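Long-range contacts in 2-dehydro-3-deoxy-d-gluconate/2-dehydro-3-deoxy-phosphogluconate aldolase (Picrophilus torridus, PDB 4UXD), which belongs to the dihydrodipicolinate synthetase family of aldolases and folds as a parallel beta/alpha barrel that assembles with three further chains: residues Ile28-Ile33 and Gly226-Ser231; Leu62-Ser67 and Asp81-Val86; Ser184-Arg189 and Gln206-Leu211; Val235-Glu240 and Lys250-Asp255. One frame throughout, in Å; residues are numbered along the deposited sequence.

Contact 1 of 4, residues Ile28-Ile33 and Gly226-Ser231; sequences IVCPMI and GTTNFS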
# COMPACT_ATOMS: atom_id res chain seq x y z
N ILE A 28 0.31 -6.20 -32.64
CA ILE A 28 0.28 -7.17 -31.55
C ILE A 28 1.64 -7.77 -31.28
O ILE A 28 2.29 -8.34 -32.16
CB ILE A 28 -0.72 -8.29 -31.86
CG1 ILE A 28 -2.11 -7.69 -32.06
CG2 ILE A 28 -0.73 -9.34 -30.72
CD1 ILE A 28 -2.64 -6.93 -30.88
N VAL A 29 2.06 -7.62 -30.03
CA VAL A 29 3.35 -8.07 -29.55
C VAL A 29 3.15 -9.25 -28.62
O VAL A 29 2.41 -9.12 -27.64
CB VAL A 29 4.06 -6.95 -28.77
CG1 VAL A 29 5.42 -7.41 -28.23
CG2 VAL A 29 4.20 -5.72 -29.63
N CYS A 30 3.78 -10.40 -28.89
CA CYS A 30 3.72 -11.50 -27.92
C CYS A 30 4.86 -11.45 -26.90
O CYS A 30 6.02 -11.63 -27.25
CB CYS A 30 3.76 -12.86 -28.60
SG CYS A 30 3.87 -14.20 -27.39
N PRO A 31 4.52 -11.21 -25.62
CA PRO A 31 5.57 -11.37 -24.62
C PRO A 31 5.77 -12.87 -24.37
O PRO A 31 5.00 -13.50 -23.63
CB PRO A 31 5.03 -10.63 -23.41
CG PRO A 31 3.55 -10.77 -23.51
CD PRO A 31 3.22 -10.94 -25.00
N MET A 32 6.77 -13.43 -25.04
CA MET A 32 6.96 -14.87 -25.11
C MET A 32 7.24 -15.49 -23.75
O MET A 32 8.04 -14.97 -22.97
CB MET A 32 8.12 -15.22 -26.04
CG MET A 32 7.97 -14.74 -27.47
SD MET A 32 9.41 -15.12 -28.48
CE MET A 32 9.37 -16.91 -28.42
N ILE A 33 6.59 -16.62 -23.47
CA ILE A 33 7.08 -17.47 -22.40
C ILE A 33 8.40 -18.07 -22.85
O ILE A 33 8.68 -18.17 -24.04
CB ILE A 33 6.10 -18.61 -22.03
CG1 ILE A 33 5.80 -19.47 -23.27
CG2 ILE A 33 4.82 -18.03 -21.44
CD1 ILE A 33 5.09 -20.76 -22.94
N GLY A 226 0.19 -11.40 -23.32
CA GLY A 226 0.68 -12.74 -23.04
C GLY A 226 -0.22 -13.89 -23.51
O GLY A 226 0.26 -14.99 -23.77
N THR A 227 -1.52 -13.65 -23.60
CA THR A 227 -2.42 -14.70 -24.03
C THR A 227 -2.17 -15.15 -25.47
O THR A 227 -2.67 -16.20 -25.88
CB THR A 227 -3.89 -14.26 -23.90
OG1 THR A 227 -4.14 -13.16 -24.79
CG2 THR A 227 -4.19 -13.88 -22.46
N THR A 228 -1.41 -14.38 -26.24
CA THR A 228 -1.10 -14.76 -27.61
C THR A 228 -0.16 -15.98 -27.66
O THR A 228 0.05 -16.55 -28.72
CB THR A 228 -0.47 -13.60 -28.41
OG1 THR A 228 0.77 -13.21 -27.81
CG2 THR A 228 -1.41 -12.42 -28.45
N ASN A 229 0.38 -16.39 -26.52
CA ASN A 229 1.22 -17.57 -26.46
C ASN A 229 0.44 -18.86 -26.78
O ASN A 229 1.03 -19.89 -27.07
CB ASN A 229 1.86 -17.69 -25.08
CG ASN A 229 3.06 -16.80 -24.92
OD1 ASN A 229 4.17 -17.14 -25.34
ND2 ASN A 229 2.86 -15.64 -24.29
N PHE A 230 -0.89 -18.79 -26.72
CA PHE A 230 -1.72 -19.97 -26.91
C PHE A 230 -3.16 -19.62 -27.28
O PHE A 230 -4.04 -20.46 -27.23
CB PHE A 230 -1.71 -20.81 -25.63
CG PHE A 230 -1.72 -19.99 -24.38
CD1 PHE A 230 -2.90 -19.46 -23.90
CD2 PHE A 230 -0.54 -19.72 -23.71
CE1 PHE A 230 -2.89 -18.70 -22.76
CE2 PHE A 230 -0.53 -18.96 -22.58
CZ PHE A 230 -1.70 -18.45 -22.09
N SER A 231 -3.38 -18.38 -27.68
CA SER A 231 -4.70 -17.93 -28.09
C SER A 231 -4.59 -16.82 -29.13
O SER A 231 -3.79 -15.89 -28.99
CB SER A 231 -5.48 -17.44 -26.88
OG SER A 231 -6.77 -17.01 -27.26
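The carboxamide of Asn229 ties Pro31 and Ile33, on the chain leaving strand 27-31, to the 3-10 turn of Gly226-Asn229. Asn229 ND2 donates to Pro31 O at 3.1 Å, almost straight at 170°, approaching from well above the carbonyl plane although Pro31 O lies in the plane of the amide. On the other arm Asn229 OD1 accepts from Ile33 N at 3.1 Å, so the one amide spans both sides of Met32. A second hydrogen on Asn229 ND2 goes to Gly226 O at 2.7 Å, on a lone pair of that carbonyl, which also takes Asn229 N. Three bonds thus fix the rotation of the amide and satisfy its buried polar atoms. With CG beside the backbone N (chi1 -80°), the side chain swings out from the turn to the strand. Around it, Cys30 SG sits 3.6 Å from Asn229 ND2, and the ring of Pro31 lies against Gly226, CG 3.4 Å from Gly226 N. Thr228 turns its methyl toward Ile28, CG2 to CG2 at 3.9 Å, while its hydroxyl is bonded to Cys225 O. Helix 44-56 closes over this cluster through Leu50 and Leu54, helix 270-279 covers Ile33, helix 233-240 packs on Ile28, and strands 61-63 and 222-224 flank strand 27-31 in the barrel wall.

Contact 2 of 4, residues Leu62-Ser67 and Asp81-Val86; sequences LFPMGS and DFLKFV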
# COMPACT_ATOMS: atom_id res chain seq x y z
N LEU A 62 7.77 -10.46 -31.84
CA LEU A 62 8.18 -11.38 -30.81
C LEU A 62 8.96 -10.59 -29.78
O LEU A 62 9.88 -9.83 -30.13
CB LEU A 62 9.04 -12.52 -31.36
CG LEU A 62 8.55 -13.26 -32.59
CD1 LEU A 62 9.36 -14.54 -32.77
CD2 LEU A 62 7.06 -13.54 -32.52
N PHE A 63 8.57 -10.80 -28.53
CA PHE A 63 9.18 -10.15 -27.38
C PHE A 63 9.70 -11.23 -26.44
O PHE A 63 9.04 -11.58 -25.46
CB PHE A 63 8.16 -9.24 -26.69
CG PHE A 63 8.65 -8.64 -25.39
CD1 PHE A 63 10.01 -8.58 -25.09
CD2 PHE A 63 7.74 -8.12 -24.48
CE1 PHE A 63 10.44 -8.03 -23.91
CE2 PHE A 63 8.17 -7.57 -23.30
CZ PHE A 63 9.52 -7.52 -23.02
N PRO A 64 10.88 -11.77 -26.72
CA PRO A 64 11.47 -12.74 -25.80
C PRO A 64 12.04 -12.09 -24.54
O PRO A 64 12.55 -10.97 -24.61
CB PRO A 64 12.59 -13.37 -26.64
CG PRO A 64 12.99 -12.29 -27.59
CD PRO A 64 11.73 -11.54 -27.91
N MET A 65 11.94 -12.80 -23.42
CA MET A 65 12.52 -12.41 -22.14
C MET A 65 11.90 -11.11 -21.59
O MET A 65 12.59 -10.23 -21.09
CB MET A 65 14.04 -12.27 -22.26
CG MET A 65 14.78 -13.61 -22.41
SD MET A 65 14.66 -14.66 -20.94
CE MET A 65 15.37 -16.18 -21.57
N GLY A 66 10.58 -11.02 -21.72
CA GLY A 66 9.82 -10.05 -20.94
C GLY A 66 9.48 -10.66 -19.60
O GLY A 66 10.06 -11.71 -19.22
N SER A 67 8.55 -10.03 -18.88
CA SER A 67 8.09 -10.52 -17.59
C SER A 67 7.43 -11.89 -17.72
O SER A 67 7.64 -12.78 -16.90
CB SER A 67 7.09 -9.53 -16.96
OG SER A 67 7.69 -8.28 -16.67
N ASP A 81 21.68 -16.71 -25.17
CA ASP A 81 21.46 -17.88 -26.00
C ASP A 81 20.03 -17.90 -26.53
O ASP A 81 19.81 -18.16 -27.71
CB ASP A 81 21.78 -19.17 -25.23
CG ASP A 81 23.28 -19.38 -25.03
OD1 ASP A 81 24.10 -18.78 -25.79
OD2 ASP A 81 23.65 -20.16 -24.12
N PHE A 82 19.06 -17.56 -25.68
CA PHE A 82 17.65 -17.60 -26.09
C PHE A 82 17.32 -16.53 -27.15
O PHE A 82 16.60 -16.79 -28.11
CB PHE A 82 16.76 -17.43 -24.87
CG PHE A 82 15.30 -17.66 -25.13
CD1 PHE A 82 14.79 -18.95 -25.22
CD2 PHE A 82 14.43 -16.59 -25.23
CE1 PHE A 82 13.44 -19.16 -25.43
CE2 PHE A 82 13.08 -16.80 -25.44
CZ PHE A 82 12.58 -18.08 -25.53
N LEU A 83 17.84 -15.32 -26.97
CA LEU A 83 17.66 -14.27 -27.96
C LEU A 83 18.23 -14.72 -29.31
O LEU A 83 17.67 -14.42 -30.37
CB LEU A 83 18.32 -12.96 -27.51
CG LEU A 83 17.83 -12.32 -26.21
CD1 LEU A 83 18.48 -10.96 -26.03
CD2 LEU A 83 16.31 -12.18 -26.18
N LYS A 84 19.34 -15.45 -29.28
CA LYS A 84 19.93 -15.95 -30.50
C LYS A 84 19.00 -16.96 -31.17
O LYS A 84 18.74 -16.88 -32.37
CB LYS A 84 21.29 -16.58 -30.22
CG LYS A 84 22.30 -16.41 -31.35
CD LYS A 84 23.64 -17.03 -31.01
CE LYS A 84 23.58 -18.55 -31.06
NZ LYS A 84 24.90 -19.20 -30.86
N PHE A 85 18.47 -17.90 -30.40
CA PHE A 85 17.63 -18.93 -30.97
C PHE A 85 16.45 -18.29 -31.65
O PHE A 85 16.19 -18.54 -32.83
CB PHE A 85 17.17 -19.92 -29.90
CG PHE A 85 16.30 -21.03 -30.43
CD1 PHE A 85 16.86 -22.15 -31.04
CD2 PHE A 85 14.91 -20.97 -30.31
CE1 PHE A 85 16.05 -23.18 -31.52
CE2 PHE A 85 14.11 -22.01 -30.79
CZ PHE A 85 14.69 -23.11 -31.40
N VAL A 86 15.76 -17.42 -30.92
CA VAL A 86 14.57 -16.78 -31.43
C VAL A 86 14.88 -15.96 -32.68
O VAL A 86 14.11 -15.98 -33.64
CB VAL A 86 13.94 -15.89 -30.35
CG1 VAL A 86 12.80 -15.06 -30.90
CG2 VAL A 86 13.47 -16.77 -29.19
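Phe82 O accepts a hydrogen bond from Val86 N at 3.0 Å, a helical bond that links two of the residues through which helix 76-88 leans on Leu62-Met65. Across the interface itself the contact is wholly apolar. Pro64 is its centre: the proline ring points into the helix, CB reaching Phe82 CE2 at 3.7 Å and CG touching Leu83 CD2 at 3.6 Å. Toward the phenyl ring the proline comes in at the edge, near the ring plane, whereas it meets the leucine branch at about a right angle. Phe82 has CG anti to its backbone N (chi1 -171°), which carries the ring from the helix toward the loop; Val86 CG2, one turn on in the same helix, lies over one face toward its rim. This is the packing of a beta-alpha-beta unit of the barrel: strand 61-63 runs out into a loop, helix 76-88 returns along the outside, and the chain enters the parallel neighbour, strand 95-97. Toward the start of the unit, Leu62 CD1 meets Val86 CG1 at 3.9 Å, the two side chains crossing at a slant. Past the proline, the bend of the Met65 chain at chi2 (-66°) brings its methyl CE to within 3.8 Å of Phe82 CB. Its sulfur stands obliquely off the ring, with Met65 SD 5.5 Å from the centroid of Phe82, in a Met-aromatic contact. Tyr44 and Thr47 of helix 44-56 also touch Phe82, and Phe71 touches Met65 from the loop.

Contact 3 of 4, residues Ser184-Arg189 and Gln206-Leu211; sequences SSADIR and QGQDDL. With IPA (isopropyl alcohol), chain G.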
# COMPACT_ATOMS: atom_id res chain seq x y z
N SER A 184 2.00 -1.82 -18.37
CA SER A 184 1.24 -2.94 -17.81
C SER A 184 0.59 -2.62 -16.44
O SER A 184 0.05 -3.50 -15.77
CB SER A 184 2.15 -4.16 -17.66
OG SER A 184 2.61 -4.59 -18.92
N SER A 185 0.66 -1.35 -16.04
CA SER A 185 0.14 -0.90 -14.75
C SER A 185 -1.35 -1.20 -14.56
O SER A 185 -1.80 -1.35 -13.42
CB SER A 185 0.36 0.61 -14.58
OG SER A 185 -0.63 1.30 -15.31
N ALA A 186 -2.09 -1.28 -15.66
CA ALA A 186 -3.55 -1.46 -15.64
C ALA A 186 -4.27 -0.24 -15.03
O ALA A 186 -5.43 -0.33 -14.64
CB ALA A 186 -3.93 -2.74 -14.86
N ASP A 187 -3.54 0.87 -14.94
CA ASP A 187 -4.05 2.14 -14.44
C ASP A 187 -4.47 3.03 -15.60
O ASP A 187 -3.63 3.58 -16.31
CB ASP A 187 -2.98 2.85 -13.60
CG ASP A 187 -3.48 4.14 -12.99
OD1 ASP A 187 -3.61 5.15 -13.72
OD2 ASP A 187 -3.75 4.15 -11.78
N ILE A 188 -5.77 3.19 -15.80
CA ILE A 188 -6.20 3.80 -17.03
C ILE A 188 -5.79 5.28 -17.12
O ILE A 188 -5.34 5.72 -18.18
CB ILE A 188 -7.71 3.63 -17.22
CG1 ILE A 188 -8.12 4.05 -18.63
CG2 ILE A 188 -8.50 4.34 -16.13
CD1 ILE A 188 -7.54 3.13 -19.70
N ARG A 189 -5.91 6.05 -16.03
CA ARG A 189 -5.45 7.45 -16.04
C ARG A 189 -3.97 7.57 -16.39
O ARG A 189 -3.58 8.42 -17.20
CB ARG A 189 -5.66 8.10 -14.69
CG ARG A 189 -7.07 8.54 -14.43
CD ARG A 189 -7.43 8.20 -13.02
NE ARG A 189 -8.28 9.21 -12.41
CZ ARG A 189 -8.40 9.35 -11.09
NH1 ARG A 189 -7.72 8.55 -10.28
NH2 ARG A 189 -9.20 10.28 -10.60
N GLN A 206 -0.49 -1.10 -24.82
CA GLN A 206 -1.22 -1.59 -23.66
C GLN A 206 -0.74 -3.01 -23.33
O GLN A 206 -0.77 -3.90 -24.18
CB GLN A 206 -2.73 -1.57 -23.93
CG GLN A 206 -3.60 -2.19 -22.82
CD GLN A 206 -3.39 -1.53 -21.46
OE1 GLN A 206 -2.68 -2.07 -20.61
NE2 GLN A 206 -4.01 -0.38 -21.24
N GLY A 207 -0.32 -3.22 -22.09
CA GLY A 207 0.29 -4.46 -21.68
C GLY A 207 -0.68 -5.46 -21.11
O GLY A 207 -0.30 -6.59 -20.82
N GLN A 208 -1.92 -5.04 -20.91
CA GLN A 208 -2.93 -5.92 -20.32
C GLN A 208 -3.99 -6.25 -21.35
O GLN A 208 -4.67 -5.36 -21.85
CB GLN A 208 -3.57 -5.28 -19.08
CG GLN A 208 -2.62 -5.01 -17.93
CD GLN A 208 -1.99 -6.27 -17.34
OE1 GLN A 208 -2.33 -7.39 -17.72
NE2 GLN A 208 -1.07 -6.08 -16.41
N ASP A 209 -4.12 -7.54 -21.64
CA ASP A 209 -4.96 -8.05 -22.72
C ASP A 209 -6.42 -7.62 -22.61
O ASP A 209 -7.07 -7.33 -23.62
CB ASP A 209 -4.89 -9.57 -22.76
CG ASP A 209 -3.46 -10.10 -22.75
OD1 ASP A 209 -2.57 -9.45 -22.17
OD2 ASP A 209 -3.25 -11.18 -23.34
N ASP A 210 -6.96 -7.57 -21.40
CA ASP A 210 -8.37 -7.22 -21.26
C ASP A 210 -8.62 -5.73 -21.50
O ASP A 210 -9.76 -5.32 -21.72
CB ASP A 210 -8.91 -7.65 -19.89
CG ASP A 210 -7.99 -7.29 -18.75
OD1 ASP A 210 -6.76 -7.13 -18.97
OD2 ASP A 210 -8.51 -7.20 -17.62
N LEU A 211 -7.56 -4.93 -21.51
CA LEU A 211 -7.68 -3.50 -21.66
C LEU A 211 -7.41 -3.01 -23.09
O LEU A 211 -7.51 -1.80 -23.38
CB LEU A 211 -6.74 -2.79 -20.69
CG LEU A 211 -6.89 -3.07 -19.20
CD1 LEU A 211 -6.12 -1.99 -18.44
CD2 LEU A 211 -8.33 -3.10 -18.73
C1 IPA G . 1.62 -9.82 -14.08
C2 IPA G . 1.23 -8.57 -14.85
C3 IPA G . 0.84 -7.44 -13.91
O2 IPA G . 0.14 -8.93 -15.66
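Ser184, Gln208 and Ala186 give up the most surface here, and the amide of Gln208 organises them. Gln208 NE2 donates to Ser184 O at 2.9 Å (166°), the acceptor lying close to the plane of the amide and the donor tilted a little from that of the carbonyl. Ser184 O also receives Gln158 NE2, so two glutamine amides hold it. The bend at chi2 of Gln208 (-64°) turns the carboxamide toward Ser184 O. Lower on the same side chain, Gln208 CG rests 4.0 Å from Ala186 CB. Next to this, Ala186 CA meets Leu211 CD1 at 3.8 Å. Ser184 sets OG 3.6 Å from Gly207 CA, where the two backbones come very close. Gln208 NE2 further donates to O2 of an isopropyl alcohol, 3.2 Å away and probably left from crystallisation, while Gln208 N is anchored on Gln206 OE1. Outward, Arg189 and Asp210 form reciprocal salt bridges with Asp210 and Arg189 of the third subunit. The pairing joins the loops that leave the C-terminal ends of the neighbouring strands 178-183 and 203-206, the rim where beta/alpha barrels characteristically carry their active sites.

Contact 4 of 4, residues Val235-Glu240 and Lys250-Asp255; sequences VRLYHE and KIEKND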
# COMPACT_ATOMS: atom_id res chain seq x y z
N VAL A 235 -5.44 -11.26 -31.34
CA VAL A 235 -5.07 -10.85 -32.69
C VAL A 235 -6.30 -10.63 -33.60
O VAL A 235 -6.33 -9.66 -34.38
CB VAL A 235 -4.14 -11.86 -33.35
CG1 VAL A 235 -3.78 -11.41 -34.78
CG2 VAL A 235 -2.88 -12.01 -32.52
N ARG A 236 -7.29 -11.52 -33.50
CA ARG A 236 -8.58 -11.30 -34.16
C ARG A 236 -9.12 -9.93 -33.77
O ARG A 236 -9.47 -9.13 -34.62
CB ARG A 236 -9.59 -12.40 -33.78
CG ARG A 236 -9.16 -13.81 -34.19
CD ARG A 236 -10.28 -14.83 -34.08
NE ARG A 236 -10.43 -15.35 -32.72
CZ ARG A 236 -11.43 -15.06 -31.89
NH1 ARG A 236 -12.41 -14.23 -32.24
NH2 ARG A 236 -11.44 -15.61 -30.68
N LEU A 237 -9.15 -9.68 -32.46
CA LEU A 237 -9.63 -8.41 -31.92
C LEU A 237 -9.03 -7.21 -32.63
O LEU A 237 -9.76 -6.35 -33.12
CB LEU A 237 -9.32 -8.33 -30.42
CG LEU A 237 -9.82 -7.10 -29.67
CD1 LEU A 237 -9.95 -7.45 -28.21
CD2 LEU A 237 -8.91 -5.88 -29.83
N TYR A 238 -7.70 -7.16 -32.68
CA TYR A 238 -6.99 -6.04 -33.28
C TYR A 238 -7.33 -5.84 -34.76
O TYR A 238 -7.40 -4.71 -35.23
CB TYR A 238 -5.48 -6.24 -33.14
CG TYR A 238 -4.63 -5.16 -33.79
CD1 TYR A 238 -4.26 -5.25 -35.12
CD2 TYR A 238 -4.21 -4.06 -33.07
CE1 TYR A 238 -3.50 -4.27 -35.72
CE2 TYR A 238 -3.44 -3.07 -33.65
CZ TYR A 238 -3.09 -3.18 -34.98
OH TYR A 238 -2.32 -2.20 -35.58
N HIS A 239 -7.53 -6.94 -35.49
CA HIS A 239 -7.80 -6.84 -36.92
C HIS A 239 -9.27 -6.53 -37.18
O HIS A 239 -9.61 -5.83 -38.13
CB HIS A 239 -7.37 -8.12 -37.64
CG HIS A 239 -5.89 -8.24 -37.79
ND1 HIS A 239 -5.26 -8.15 -39.02
CD2 HIS A 239 -4.91 -8.41 -36.88
CE1 HIS A 239 -3.96 -8.27 -38.84
NE2 HIS A 239 -3.71 -8.43 -37.56
N GLU A 240 -10.14 -7.05 -36.32
CA GLU A 240 -11.56 -6.79 -36.44
C GLU A 240 -11.88 -5.33 -36.14
O GLU A 240 -12.75 -4.73 -36.78
CB GLU A 240 -12.34 -7.70 -35.49
CG GLU A 240 -12.52 -9.11 -36.01
CD GLU A 240 -13.46 -9.18 -37.20
OE1 GLU A 240 -14.27 -8.24 -37.38
OE2 GLU A 240 -13.38 -10.18 -37.96
N LYS A 250 -16.69 -7.51 -28.66
CA LYS A 250 -17.34 -8.76 -28.31
C LYS A 250 -16.27 -9.83 -28.05
O LYS A 250 -16.37 -10.59 -27.08
CB LYS A 250 -18.29 -9.21 -29.41
CG LYS A 250 -19.07 -10.48 -29.07
CD LYS A 250 -20.00 -10.90 -30.20
CE LYS A 250 -19.26 -11.20 -31.50
NZ LYS A 250 -18.23 -12.27 -31.37
N ILE A 251 -15.27 -9.86 -28.92
CA ILE A 251 -14.12 -10.74 -28.76
C ILE A 251 -13.46 -10.49 -27.41
O ILE A 251 -13.15 -11.41 -26.66
CB ILE A 251 -13.08 -10.55 -29.92
CG1 ILE A 251 -13.67 -11.02 -31.25
CG2 ILE A 251 -11.79 -11.33 -29.64
CD1 ILE A 251 -12.86 -10.61 -32.48
N GLU A 252 -13.24 -9.22 -27.10
CA GLU A 252 -12.63 -8.84 -25.83
C GLU A 252 -13.43 -9.36 -24.64
O GLU A 252 -12.85 -9.85 -23.66
CB GLU A 252 -12.50 -7.31 -25.75
CG GLU A 252 -11.83 -6.78 -24.48
CD GLU A 252 -10.31 -6.89 -24.51
OE1 GLU A 252 -9.79 -7.99 -24.19
OE2 GLU A 252 -9.64 -5.89 -24.83
N LYS A 253 -14.75 -9.25 -24.71
CA LYS A 253 -15.59 -9.54 -23.55
C LYS A 253 -15.84 -11.03 -23.38
O LYS A 253 -15.85 -11.53 -22.26
CB LYS A 253 -16.94 -8.79 -23.65
CG LYS A 253 -17.78 -9.15 -24.87
CD LYS A 253 -19.11 -8.43 -24.91
CE LYS A 253 -18.96 -6.95 -25.26
NZ LYS A 253 -20.24 -6.18 -25.09
N ASN A 254 -16.01 -11.75 -24.48
CA ASN A 254 -16.34 -13.17 -24.42
C ASN A 254 -15.11 -14.09 -24.45
O ASN A 254 -15.17 -15.22 -23.96
CB ASN A 254 -17.28 -13.53 -25.56
CG ASN A 254 -18.54 -12.69 -25.56
OD1 ASN A 254 -18.84 -11.98 -26.53
ND2 ASN A 254 -19.30 -12.76 -24.48
N ASP A 255 -14.02 -13.63 -25.04
CA ASP A 255 -12.85 -14.48 -25.25
C ASP A 255 -11.67 -14.10 -24.36
O ASP A 255 -11.26 -14.87 -23.49
CB ASP A 255 -12.44 -14.43 -26.72
CG ASP A 255 -13.59 -14.71 -27.63
OD1 ASP A 255 -14.59 -15.27 -27.13
OD2 ASP A 255 -13.50 -14.39 -28.83
O HOH W 1 -14.70 -14.55 -31.23
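Two consecutive helices, 233-240 and 245-264, fold back on each other as a helical hairpin, and Leu237 with Ile251 marks where the pair is closest. The axes of the two short segments run nearly antiparallel, at 161°, and approach to 9.3 Å. Ile251 is the residue most covered: its CG2 packs against Leu237 CB at 4.0 Å, and its CD1 reaches along the first helix to Glu240 CG at 3.9 Å, the two chains meeting roughly at right angles. Leu237, with CG anti to its backbone N, sends CD1 in the other direction, onto Glu252 CB at 3.5 Å. The carboxylate of Glu252 stays beside the same methyl, and its OE2 accepts from Phe213 N. Leu212 touches both Leu237 and Glu252, so helix 212-217 packs against this side of the pair. At the outer margin the Arg236 chain bends at chi3 (-83°) and passes Ile251, whose CG1 lies 3.6 Å from Arg236 NH1. The guanidinium then makes a salt bridge with Asp255, in the wider pi-type turn of its helix. Arg236 NH2 donates to Asp255 OD2 at 3.0 Å; the oxygen lies near the guanidinium plane but is met from above its own carboxylate, the two planes standing 56° apart. Beside that direct bond a water accepts from Arg236 NH1 and donates to Asp255 OD2 at 2.7 Å, making a second, indirect link to the same oxygen.

Overall arrangement
All four contacts belong to one beta/alpha barrel. Contact 1 joins residues far apart in the chain, strand 27-31 and the loop after strand 222-224, and so helps bring the first and last strands together; contacts 2 and 3 follow one another in the chain between its two segments, and contact 4 comes after. Contacts 1 and 2, centres 12 Å apart, share neighbouring strands through bonds between Cys30, Met32 and Phe63. Contact 3 meets contact 1 through Thr227 and Asp209, and packs on contact 4 at Glu252, and contact 1 reaches contact 4 through Ile28 on Val235 and Tyr238. Contacts 2 and 3, centres 23 Å apart, lie on opposite sides of the chain's centre.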